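Local atomic coordinates of amorpha-4,11-diene synthase (Artemisia annua, PDB entry 4GAX), a protein that probably converts farnesyl diphosphate into a cyclic sesquiterpene, as a plant sesquiterpene synthase of the amorpha-4,11-diene and alpha-bisabolol synthase type. Residues T167-D179 with E501-I513. Residues are numbered along the deposited sequence; the frame is centred on the assembly and turned at random.
Sequences TSMRVPGEIILED and EDLWKDINREYLI
The loop around R170 and V171 and the start of helix 175-194, in the N-terminal terpene synthase domain, pack on one side of helix 489-513. The contact is structural packing, consistent with the N-terminal domain meeting the C-terminal, metal-binding part of a plant terpene synthase. The amide of N508 binds two loop carbonyls. Its ND2 donates to R170 O at 3.0 Å, nearly straight at 172° and in the amide plane. The bond to S168 O is shorter, 2.8 Å, but bent. N508 OD1 accepts from W215, so the amide is held at both ends. E178 OE2 lies between two cations, which reach it from opposite faces of its carboxylate plane: R170 NE at 2.7 Å and, in a salt bridge across the contact, K505 NZ at 3.0 Å. A bend at chi3 (-65°) turns K505 NZ toward E178. K505 CG lies over one face of the R170 guanidinium, offset toward its rim. R170 NH1 also binds T167 O, in the guanidinium plane, and a water links R170 NH2 to E178 OE1. A leucine in place of R170 would probably leave T167 O without its side-chain donor and E178 OE2 without one of its two cationic partners. V171 CG1 meets L512 CD1 at 3.7 Å, and P172 CD rests on K505 O at 3.4 Å. Helix 120-129 flanks this patch, with R128 touching both V171 and L512. Elsewhere on helix 489-513, W504 and I507 pack against helices 447-461 and 519-535.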
ATOM      1  N   THR A 167       9.693 -11.162  11.735  1.00 16.05           N
ATOM      2  CA  THR A 167       9.735 -12.233  10.722  1.00 19.75           C
ATOM      3  C   THR A 167       9.123 -11.767   9.410  1.00 20.80           C
ATOM      4  O   THR A 167       9.494 -12.246   8.347  1.00 18.46           O
ATOM      5  CB  THR A 167       9.011 -13.532  11.171  1.00 19.00           C
ATOM      6  OG1 THR A 167       7.594 -13.292  11.254  1.00 23.01           O
ATOM      7  CG2 THR A 167       9.533 -14.007  12.535  1.00 18.85           C
ATOM      8  N   SER A 168       8.185 -10.825   9.479  1.00 17.22           N
ATOM      9  CA  SER A 168       7.558 -10.302   8.255  1.00 21.55           C
ATOM     10  C   SER A 168       8.514  -9.579   7.317  1.00 20.21           C
ATOM     11  O   SER A 168       8.183  -9.391   6.141  1.00 20.75           O
ATOM     12  CB  SER A 168       6.417  -9.344   8.587  1.00 24.13           C
ATOM     13  OG  SER A 168       5.449 -10.037   9.327  1.00 37.43           O
ATOM     14  N   MET A 169       9.677  -9.164   7.827  1.00 19.92           N
ATOM     15  CA  MET A 169      10.656  -8.436   7.023  1.00 17.97           C
ATOM     16  C   MET A 169      11.676  -9.362   6.407  1.00 18.26           C
ATOM     17  O   MET A 169      12.669  -8.895   5.848  1.00 16.43           O
ATOM     18  CB  MET A 169      11.437  -7.414   7.872  1.00 21.07           C
ATOM     19  CG  MET A 169      10.591  -6.614   8.835  1.00 26.76           C
ATOM     20  SD  MET A 169       9.453  -5.508   7.998  1.00 28.27           S
ATOM     21  CE  MET A 169      10.570  -4.349   7.230  1.00 19.73           C
ATOM     22  N   ARG A 170      11.469 -10.666   6.518  1.00 21.24           N
ATOM     23  CA  ARG A 170      12.496 -11.601   6.075  1.00 16.18           C
ATOM     24  C   ARG A 170      12.565 -11.682   4.561  1.00 22.94           C
ATOM     25  O   ARG A 170      11.562 -11.439   3.863  1.00 19.66           O
ATOM     26  CB  ARG A 170      12.252 -12.996   6.654  1.00 18.94           C
ATOM     27  CG  ARG A 170      11.110 -13.753   6.019  1.00 17.33           C
ATOM     28  CD  ARG A 170      10.714 -14.945   6.924  1.00 22.25           C
ATOM     29  NE  ARG A 170       9.595 -15.715   6.389  1.00 22.26           N
ATOM     30  CZ  ARG A 170       8.316 -15.341   6.449  1.00 26.37           C
ATOM     31  NH1 ARG A 170       7.981 -14.184   7.000  1.00 23.18           N
ATOM     32  NH2 ARG A 170       7.369 -16.120   5.935  1.00 26.36           N
ATOM     33  N   VAL A 171      13.755 -12.013   4.059  1.00 19.79           N
ATOM     34  CA  VAL A 171      13.960 -12.270   2.631  1.00 19.49           C
ATOM     35  C   VAL A 171      14.152 -13.787   2.433  1.00 23.01           C
ATOM     36  O   VAL A 171      14.155 -14.538   3.423  1.00 19.28           O
ATOM     37  CB  VAL A 171      15.149 -11.426   2.099  1.00 19.64           C
ATOM     38  CG1 VAL A 171      14.974  -9.950   2.528  1.00 17.62           C
ATOM     39  CG2 VAL A 171      16.488 -11.977   2.616  1.00 25.12           C
ATOM     40  N   PRO A 172      14.258 -14.257   1.174  1.00 23.21           N
ATOM     41  CA  PRO A 172      14.388 -15.713   1.020  1.00 26.19           C
ATOM     42  C   PRO A 172      15.677 -16.256   1.628  1.00 24.63           C
ATOM     43  O   PRO A 172      16.725 -15.619   1.526  1.00 24.67           O
ATOM     44  CB  PRO A 172      14.414 -15.907  -0.498  1.00 29.06           C
ATOM     45  CG  PRO A 172      13.622 -14.741  -1.020  1.00 25.54           C
ATOM     46  CD  PRO A 172      14.009 -13.591  -0.117  1.00 24.88           C
ATOM     47  N   GLY A 173      15.585 -17.415   2.270  1.00 27.89           N
ATOM     48  CA  GLY A 173      16.757 -18.108   2.769  1.00 24.45           C
ATOM     49  C   GLY A 173      17.113 -17.784   4.209  1.00 31.42           C
ATOM     50  O   GLY A 173      18.090 -18.320   4.727  1.00 27.97           O
ATOM     51  N   GLU A 174      16.334 -16.928   4.870  1.00 22.96           N
ATOM     52  CA  GLU A 174      16.639 -16.594   6.263  1.00 25.52           C
ATOM     53  C   GLU A 174      15.966 -17.572   7.224  1.00 27.84           C
ATOM     54  O   GLU A 174      14.880 -17.308   7.748  1.00 23.30           O
ATOM     55  CB  GLU A 174      16.297 -15.125   6.559  1.00 21.52           C
ATOM     56  CG  GLU A 174      17.212 -14.193   5.751  1.00 27.89           C
ATOM     57  CD  GLU A 174      16.930 -12.723   5.945  1.00 28.33           C
ATOM     58  OE1 GLU A 174      15.747 -12.342   6.130  1.00 19.33           O
ATOM     59  OE2 GLU A 174      17.901 -11.933   5.895  1.00 27.65           O
ATOM     60  N   ILE A 175      16.636 -18.705   7.437  1.00 25.43           N
ATOM     61  CA  ILE A 175      16.045 -19.830   8.143  1.00 21.32           C
ATOM     62  C   ILE A 175      15.726 -19.489   9.588  1.00 21.93           C
ATOM     63  O   ILE A 175      14.738 -19.999  10.146  1.00 22.45           O
ATOM     64  CB  ILE A 175      16.967 -21.070   8.129  1.00 31.47           C
ATOM     65  CG1 ILE A 175      17.646 -21.221   6.775  1.00 56.11           C
ATOM     66  CG2 ILE A 175      16.185 -22.344   8.463  1.00 33.80           C
ATOM     67  CD1 ILE A 175      19.155 -21.363   6.858  1.00 74.26           C
ATOM     68  N   ILE A 176      16.552 -18.649  10.211  1.00 23.71           N
ATOM     69  CA  ILE A 176      16.282 -18.316  11.609  1.00 26.24           C
ATOM     70  C   ILE A 176      14.935 -17.597  11.764  1.00 22.44           C
ATOM     71  O   ILE A 176      14.237 -17.787  12.776  1.00 19.08           O
ATOM     72  CB  ILE A 176      17.426 -17.561  12.319  1.00 27.75           C
ATOM     73  CG1 ILE A 176      17.157 -17.507  13.825  1.00 33.83           C
ATOM     74  CG2 ILE A 176      17.592 -16.139  11.758  1.00 29.99           C
ATOM     75  CD1 ILE A 176      18.398 -17.495  14.683  1.00 33.78           C
ATOM     76  N   LEU A 177      14.545 -16.816  10.754  1.00 19.77           N
ATOM     77  CA  LEU A 177      13.228 -16.159  10.787  1.00 19.17           C
ATOM     78  C   LEU A 177      12.077 -17.043  10.287  1.00 17.17           C
ATOM     79  O   LEU A 177      10.928 -16.890  10.728  1.00 22.17           O
ATOM     80  CB  LEU A 177      13.238 -14.833  10.030  1.00 18.92           C
ATOM     81  CG  LEU A 177      14.130 -13.752  10.632  1.00 23.28           C
ATOM     82  CD1 LEU A 177      14.183 -12.563   9.665  1.00 19.37           C
ATOM     83  CD2 LEU A 177      13.635 -13.310  11.985  1.00 19.73           C
ATOM     84  N   GLU A 178      12.350 -17.949   9.350  1.00 17.36           N
ATOM     85  CA  GLU A 178      11.352 -18.982   9.071  1.00 18.80           C
ATOM     86  C   GLU A 178      11.057 -19.756  10.374  1.00 25.53           C
ATOM     87  O   GLU A 178       9.900 -19.973  10.750  1.00 24.50           O
ATOM     88  CB  GLU A 178      11.861 -19.951   7.992  1.00 20.97           C
ATOM     89  CG  GLU A 178      12.087 -19.310   6.634  1.00 33.21           C
ATOM     90  CD  GLU A 178      10.803 -18.786   6.013  1.00 30.65           C
ATOM     91  OE1 GLU A 178       9.718 -19.363   6.290  1.00 30.18           O
ATOM     92  OE2 GLU A 178      10.886 -17.804   5.233  1.00 22.61           O
ATOM     93  N   ASP A 179      12.118 -20.170  11.059  1.00 22.49           N
ATOM     94  CA  ASP A 179      11.976 -20.861  12.340  1.00 26.70           C
ATOM     95  C   ASP A 179      11.225 -20.006  13.353  1.00 21.93           C
ATOM     96  O   ASP A 179      10.327 -20.491  14.053  1.00 21.21           O
ATOM     97  CB  ASP A 179      13.355 -21.224  12.901  1.00 26.05           C
ATOM     98  CG  ASP A 179      14.015 -22.365  12.135  1.00 31.87           C
ATOM     99  OD1 ASP A 179      13.332 -22.983  11.284  1.00 27.23           O
ATOM    100  OD2 ASP A 179      15.207 -22.658  12.398  1.00 27.62           O
ATOM    101  N   GLU A 501       3.595 -16.632  -0.469  1.00 29.08           N
ATOM    102  CA  GLU A 501       4.542 -16.292   0.594  1.00 24.24           C
ATOM    103  C   GLU A 501       5.935 -16.066   0.025  1.00 25.39           C
ATOM    104  O   GLU A 501       6.656 -15.165   0.459  1.00 25.28           O
ATOM    105  CB  GLU A 501       4.577 -17.387   1.663  1.00 29.32           C
ATOM    106  CG  GLU A 501       3.340 -17.381   2.544  1.00 37.95           C
ATOM    107  CD  GLU A 501       3.009 -15.980   3.070  1.00 41.21           C
ATOM    108  OE1 GLU A 501       2.012 -15.381   2.611  1.00 40.35           O
ATOM    109  OE2 GLU A 501       3.749 -15.479   3.937  1.00 43.36           O
ATOM    110  N   ASP A 502       6.321 -16.895  -0.936  1.00 26.71           N
ATOM    111  CA  ASP A 502       7.595 -16.698  -1.626  1.00 25.39           C
ATOM    112  C   ASP A 502       7.686 -15.299  -2.224  1.00 21.97           C
ATOM    113  O   ASP A 502       8.719 -14.639  -2.132  1.00 25.13           O
ATOM    114  CB  ASP A 502       7.758 -17.739  -2.730  1.00 34.36           C
ATOM    115  CG  ASP A 502       8.202 -19.088  -2.195  1.00 45.48           C
ATOM    116  OD1 ASP A 502       8.334 -19.216  -0.958  1.00 40.04           O
ATOM    117  OD2 ASP A 502       8.419 -20.014  -3.011  1.00 51.70           O
ATOM    118  N   LEU A 503       6.595 -14.839  -2.823  1.00 17.38           N
ATOM    119  CA  LEU A 503       6.589 -13.526  -3.478  1.00 16.71           C
ATOM    120  C   LEU A 503       6.767 -12.374  -2.496  1.00 13.69           C
ATOM    121  O   LEU A 503       7.488 -11.412  -2.782  1.00 17.74           O
ATOM    122  CB  LEU A 503       5.304 -13.347  -4.296  1.00 22.97           C
ATOM    123  CG  LEU A 503       5.302 -14.172  -5.579  1.00 35.20           C
ATOM    124  CD1 LEU A 503       3.889 -14.260  -6.134  1.00 32.18           C
ATOM    125  CD2 LEU A 503       6.256 -13.571  -6.614  1.00 34.14           C
ATOM    126  N   TRP A 504       6.106 -12.432  -1.343  1.00 20.08           N
ATOM    127  CA  TRP A 504       6.282 -11.355  -0.368  1.00 21.75           C
ATOM    128  C   TRP A 504       7.745 -11.288   0.049  1.00 22.87           C
ATOM    129  O   TRP A 504       8.292 -10.200   0.270  1.00 18.43           O
ATOM    130  CB  TRP A 504       5.402 -11.556   0.882  1.00 20.69           C
ATOM    131  CG  TRP A 504       3.904 -11.437   0.657  1.00 23.30           C
ATOM    132  CD1 TRP A 504       2.972 -12.434   0.800  1.00 18.14           C
ATOM    133  CD2 TRP A 504       3.173 -10.255   0.285  1.00 21.98           C
ATOM    134  NE1 TRP A 504       1.713 -11.944   0.523  1.00 22.38           N
ATOM    135  CE2 TRP A 504       1.807 -10.613   0.207  1.00 21.85           C
ATOM    136  CE3 TRP A 504       3.536  -8.928   0.014  1.00 21.24           C
ATOM    137  CZ2 TRP A 504       0.808  -9.695  -0.138  1.00 25.61           C
ATOM    138  CZ3 TRP A 504       2.535  -8.011  -0.334  1.00 21.62           C
ATOM    139  CH2 TRP A 504       1.193  -8.402  -0.404  1.00 20.44           C
ATOM    140  N   LYS A 505       8.376 -12.451   0.182  1.00 20.44           N
ATOM    141  CA  LYS A 505       9.790 -12.485   0.549  1.00 18.73           C
ATOM    142  C   LYS A 505      10.667 -11.910  -0.573  1.00 17.55           C
ATOM    143  O   LYS A 505      11.636 -11.185  -0.307  1.00 20.35           O
ATOM    144  CB  LYS A 505      10.225 -13.910   0.938  1.00 20.95           C
ATOM    145  CG  LYS A 505       9.814 -14.295   2.376  1.00 24.11           C
ATOM    146  CD  LYS A 505      10.283 -15.700   2.779  1.00 28.53           C
ATOM    147  CE  LYS A 505       9.608 -16.770   1.944  1.00 28.10           C
ATOM    148  NZ  LYS A 505      10.040 -18.132   2.393  1.00 24.99           N
ATOM    149  N   ASP A 506      10.342 -12.243  -1.820  1.00 19.27           N
ATOM    150  CA  ASP A 506      11.066 -11.687  -2.963  1.00 21.00           C
ATOM    151  C   ASP A 506      10.941 -10.168  -2.973  1.00 20.52           C
ATOM    152  O   ASP A 506      11.904  -9.438  -3.238  1.00 22.68           O
ATOM    153  CB  ASP A 506      10.505 -12.246  -4.275  1.00 21.42           C
ATOM    154  CG  ASP A 506      10.944 -13.670  -4.536  1.00 30.78           C
ATOM    155  OD1 ASP A 506      12.082 -14.029  -4.145  1.00 27.17           O
ATOM    156  OD2 ASP A 506      10.150 -14.430  -5.138  1.00 37.29           O
ATOM    157  N   ILE A 507       9.740  -9.688  -2.681  1.00 19.29           N
ATOM    158  CA  ILE A 507       9.491  -8.245  -2.671  1.00 21.06           C
ATOM    159  C   ILE A 507      10.229  -7.537  -1.537  1.00 23.95           C
ATOM    160  O   ILE A 507      10.724  -6.410  -1.712  1.00 20.39           O
ATOM    161  CB  ILE A 507       7.980  -7.963  -2.606  1.00 21.58           C
ATOM    162  CG1 ILE A 507       7.358  -8.309  -3.965  1.00 27.46           C
ATOM    163  CG2 ILE A 507       7.706  -6.503  -2.263  1.00 20.48           C
ATOM    164  CD1 ILE A 507       5.893  -8.652  -3.888  1.00 24.40           C
ATOM    165  N   ASN A 508      10.301  -8.178  -0.371  1.00 21.49           N
ATOM    166  CA  ASN A 508      11.108  -7.626   0.720  1.00 19.14           C
ATOM    167  C   ASN A 508      12.547  -7.430   0.298  1.00 17.96           C
ATOM    168  O   ASN A 508      13.149  -6.394   0.590  1.00 19.11           O
ATOM    169  CB  ASN A 508      11.059  -8.510   1.975  1.00 20.61           C
ATOM    170  CG  ASN A 508       9.742  -8.389   2.723  1.00 23.38           C
ATOM    171  OD1 ASN A 508       8.977  -7.428   2.523  1.00 21.48           O
ATOM    172  ND2 ASN A 508       9.479  -9.354   3.615  1.00 20.34           N
ATOM    173  N   ARG A 509      13.110  -8.427  -0.380  1.00 19.14           N
ATOM    174  CA  ARG A 509      14.511  -8.322  -0.819  1.00 20.40           C
ATOM    175  C   ARG A 509      14.690  -7.136  -1.766  1.00 19.61           C
ATOM    176  O   ARG A 509      15.616  -6.339  -1.601  1.00 22.23           O
ATOM    177  CB  ARG A 509      14.970  -9.620  -1.479  1.00 13.92           C
ATOM    178  CG  ARG A 509      16.445  -9.638  -1.956  1.00 24.32           C
ATOM    179  CD  ARG A 509      16.652 -10.772  -2.976  1.00 32.97           C
ATOM    180  NE  ARG A 509      15.619 -10.693  -4.015  1.00 52.74           N
ATOM    181  CZ  ARG A 509      14.872 -11.710  -4.440  1.00 51.71           C
ATOM    182  NH1 ARG A 509      15.038 -12.933  -3.950  1.00 44.84           N
ATOM    183  NH2 ARG A 509      13.955 -11.497  -5.374  1.00 49.58           N
ATOM    184  N   GLU A 510      13.796  -6.997  -2.744  1.00 16.36           N
ATOM    185  CA  GLU A 510      13.926  -5.888  -3.698  1.00 20.43           C
ATOM    186  C   GLU A 510      13.780  -4.546  -2.974  1.00 17.70           C
ATOM    187  O   GLU A 510      14.450  -3.575  -3.306  1.00 19.37           O
ATOM    188  CB  GLU A 510      12.893  -6.005  -4.831  1.00 20.05           C
ATOM    189  CG  GLU A 510      13.028  -7.277  -5.656  1.00 17.41           C
ATOM    190  CD  GLU A 510      14.398  -7.422  -6.300  1.00 32.56           C
ATOM    191  OE1 GLU A 510      14.954  -6.405  -6.800  1.00 23.15           O
ATOM    192  OE2 GLU A 510      14.919  -8.561  -6.311  1.00 33.00           O
ATOM    193  N   TYR A 511      12.905  -4.484  -1.979  1.00 16.84           N
ATOM    194  CA  TYR A 511      12.723  -3.251  -1.212  1.00 17.49           C
ATOM    195  C   TYR A 511      13.996  -2.840  -0.475  1.00 23.48           C
ATOM    196  O   TYR A 511      14.328  -1.653  -0.406  1.00 21.45           O
ATOM    197  CB  TYR A 511      11.581  -3.439  -0.211  1.00 16.37           C
ATOM    198  CG  TYR A 511      11.365  -2.297   0.752  1.00 21.46           C
ATOM    199  CD1 TYR A 511      10.631  -1.169   0.385  1.00 19.11           C
ATOM    200  CD2 TYR A 511      11.864  -2.361   2.047  1.00 22.69           C
ATOM    201  CE1 TYR A 511      10.416  -0.114   1.298  1.00 24.07           C
ATOM    202  CE2 TYR A 511      11.668  -1.317   2.954  1.00 19.95           C
ATOM    203  CZ  TYR A 511      10.940  -0.202   2.582  1.00 25.12           C
ATOM    204  OH  TYR A 511      10.726   0.810   3.509  1.00 20.60           O
ATOM    205  N   LEU A 512      14.706  -3.828   0.069  1.00 18.10           N
ATOM    206  CA  LEU A 512      15.905  -3.564   0.864  1.00 20.28           C
ATOM    207  C   LEU A 512      17.110  -3.271  -0.004  1.00 26.42           C
ATOM    208  O   LEU A 512      18.094  -2.685   0.454  1.00 24.70           O
ATOM    209  CB  LEU A 512      16.202  -4.766   1.772  1.00 21.03           C
ATOM    210  CG  LEU A 512      15.118  -5.004   2.846  1.00 21.02           C
ATOM    211  CD1 LEU A 512      15.245  -6.402   3.448  1.00 23.08           C
ATOM    212  CD2 LEU A 512      15.225  -3.958   3.948  1.00 24.79           C
ATOM    213  N   ILE A 513      17.022  -3.673  -1.266  1.00 20.19           N
ATOM    214  CA  ILE A 513      18.144  -3.575  -2.200  1.00 21.85           C
ATOM    215  C   ILE A 513      18.004  -2.389  -3.166  1.00 29.28           C
ATOM    216  O   ILE A 513      18.957  -1.990  -3.838  1.00 21.32           O
ATOM    217  CB  ILE A 513      18.246  -4.916  -2.983  1.00 33.07           C
ATOM    218  CG1 ILE A 513      19.638  -5.496  -2.858  1.00 44.36           C
ATOM    219  CG2 ILE A 513      17.738  -4.803  -4.421  1.00 25.33           C
ATOM    220  CD1 ILE A 513      19.944  -5.865  -1.458  1.00 46.01           C
TER
HETATM  221  O   HOH W   1       7.776 -18.633   4.789  1.00 33.00           O